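Local coordinates for protein ricin B lectin (Clostridium thermocellum, PDB 3VSF) that is an exo-beta-1,3-galactanase that probably hydrolyses glycosidic bonds through a family 43 domain and carries a galactose-binding beta-trefoil module, at residues 441-446 with 460-465. Sequence-based numbering, arbitrary orientation.
Sequences GGYNQH and SSRHCG
Y443 lays one face of its ring against the extended side chain of R462. R462 CD sits over that face, 3.8 Å from the centroid of the Y443 ring and 21° off its normal, a CH-pi contact. The guanidinium continues along the ring. The two planes are 20° apart, with Y443 CE1 3.6 Å from R462 CZ. At the base of the tyrosine, Y443 CB meets the edge of the H463 imidazole at CD2, 4.1 Å away. N444 follows in the 3-10 turn 443-445 and packs its CA near S461 OG at 4.2 Å. Its amide looks to the sugar site instead: ND2 donates to V423 O, and N444, D422, D425 and N440 form the galactose site of this protein, which holds no galactose in this model. Q445 backs this site, since its NE2 donates to D422 OD2 and its OE1 accepts from N440 N. The segment belongs to the QxW-type repeat of a ricin-like beta-trefoil, here in the form Q445-H446-W447, just ahead of strand 447-453. Strand 456-461 runs back antiparallel to strand 447-453 and brings residues 460-465 against the turn. H446 then grips R462 twice. H446 O accepts a weak bond from R462 N at 3.1 Å. H446 ND1 takes R462 NH1 at 3.1 Å, with the donor tilted 23° out of the imidazole plane. R462 reaches this far because CG lies anti to the backbone N and the chain runs straight out to NE. Y409 of strand 409-414 touches both H446 and R462.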
# COMPACT_ATOMS: atom_id res chain seq x y z
N GLY A 441 9.90 -8.10 -1.32
CA GLY A 441 10.82 -7.97 -2.44
C GLY A 441 12.28 -8.02 -2.05
O GLY A 441 13.16 -7.81 -2.89
N GLY A 442 12.55 -8.29 -0.78
CA GLY A 442 13.91 -8.38 -0.29
C GLY A 442 14.65 -9.57 -0.87
O GLY A 442 14.06 -10.61 -1.14
N TYR A 443 15.96 -9.41 -1.08
CA TYR A 443 16.78 -10.48 -1.63
C TYR A 443 16.85 -11.68 -0.69
O TYR A 443 17.10 -12.80 -1.12
CB TYR A 443 18.19 -9.98 -1.96
CG TYR A 443 18.30 -9.33 -3.32
CD1 TYR A 443 17.24 -9.39 -4.22
CD2 TYR A 443 19.46 -8.69 -3.71
CE1 TYR A 443 17.34 -8.80 -5.47
CE2 TYR A 443 19.57 -8.10 -4.96
CZ TYR A 443 18.51 -8.16 -5.83
OH TYR A 443 18.61 -7.58 -7.08
N ASN A 444 16.63 -11.43 0.60
CA ASN A 444 16.62 -12.51 1.58
C ASN A 444 15.37 -13.36 1.48
O ASN A 444 15.10 -14.20 2.35
CB ASN A 444 16.78 -11.94 3.00
CG ASN A 444 15.64 -11.02 3.39
OD1 ASN A 444 15.05 -10.34 2.54
ND2 ASN A 444 15.32 -10.99 4.67
N GLN A 445 14.60 -13.15 0.42
CA GLN A 445 13.40 -13.94 0.16
C GLN A 445 13.46 -14.57 -1.22
O GLN A 445 12.52 -15.22 -1.67
CB GLN A 445 12.14 -13.07 0.30
CG GLN A 445 11.94 -12.48 1.68
CD GLN A 445 10.62 -11.76 1.83
OE1 GLN A 445 9.88 -11.59 0.86
NE2 GLN A 445 10.30 -11.34 3.05
N HIS A 446 14.59 -14.37 -1.90
CA HIS A 446 14.82 -14.97 -3.21
C HIS A 446 15.74 -16.17 -3.10
O HIS A 446 16.80 -16.10 -2.48
CB HIS A 446 15.40 -13.93 -4.17
CG HIS A 446 14.47 -12.80 -4.48
ND1 HIS A 446 14.83 -11.75 -5.29
CD2 HIS A 446 13.20 -12.56 -4.09
CE1 HIS A 446 13.81 -10.90 -5.38
NE2 HIS A 446 12.81 -11.38 -4.66
N SER A 460 20.12 -21.93 -2.48
CA SER A 460 20.95 -20.84 -1.96
C SER A 460 20.22 -19.51 -1.98
O SER A 460 19.47 -19.20 -2.91
CB SER A 460 22.25 -20.74 -2.77
OG SER A 460 21.98 -20.50 -4.14
N SER A 461 20.45 -18.71 -0.94
CA SER A 461 19.86 -17.38 -0.85
C SER A 461 20.55 -16.44 -1.83
O SER A 461 21.70 -16.65 -2.21
CB SER A 461 19.98 -16.84 0.58
OG SER A 461 19.36 -15.57 0.69
N ARG A 462 19.84 -15.40 -2.25
CA ARG A 462 20.37 -14.44 -3.21
C ARG A 462 21.23 -13.40 -2.50
O ARG A 462 22.12 -12.79 -3.11
CB ARG A 462 19.23 -13.76 -3.96
CG ARG A 462 19.66 -12.90 -5.13
CD ARG A 462 18.45 -12.36 -5.87
NE ARG A 462 18.81 -11.71 -7.13
CZ ARG A 462 17.92 -11.28 -8.02
NH1 ARG A 462 16.63 -11.43 -7.80
NH2 ARG A 462 18.34 -10.70 -9.14
N HIS A 463 20.97 -13.21 -1.21
CA HIS A 463 21.66 -12.19 -0.43
C HIS A 463 23.14 -12.51 -0.23
O HIS A 463 24.00 -11.68 -0.50
CB HIS A 463 20.97 -12.04 0.93
CG HIS A 463 21.18 -10.70 1.57
ND1 HIS A 463 21.94 -10.52 2.70
CD2 HIS A 463 20.71 -9.47 1.23
CE1 HIS A 463 21.94 -9.24 3.03
NE2 HIS A 463 21.20 -8.58 2.15
N CYS A 464 23.43 -13.73 0.22
CA CYS A 464 24.80 -14.12 0.53
C CYS A 464 25.23 -15.39 -0.19
O CYS A 464 26.42 -15.63 -0.40
CB CYS A 464 24.99 -14.28 2.04
SG CYS A 464 23.84 -15.46 2.79
N GLY A 465 24.26 -16.22 -0.56
CA GLY A 465 24.54 -17.44 -1.30
C GLY A 465 24.58 -18.69 -0.44
O GLY A 465 24.80 -19.79 -0.95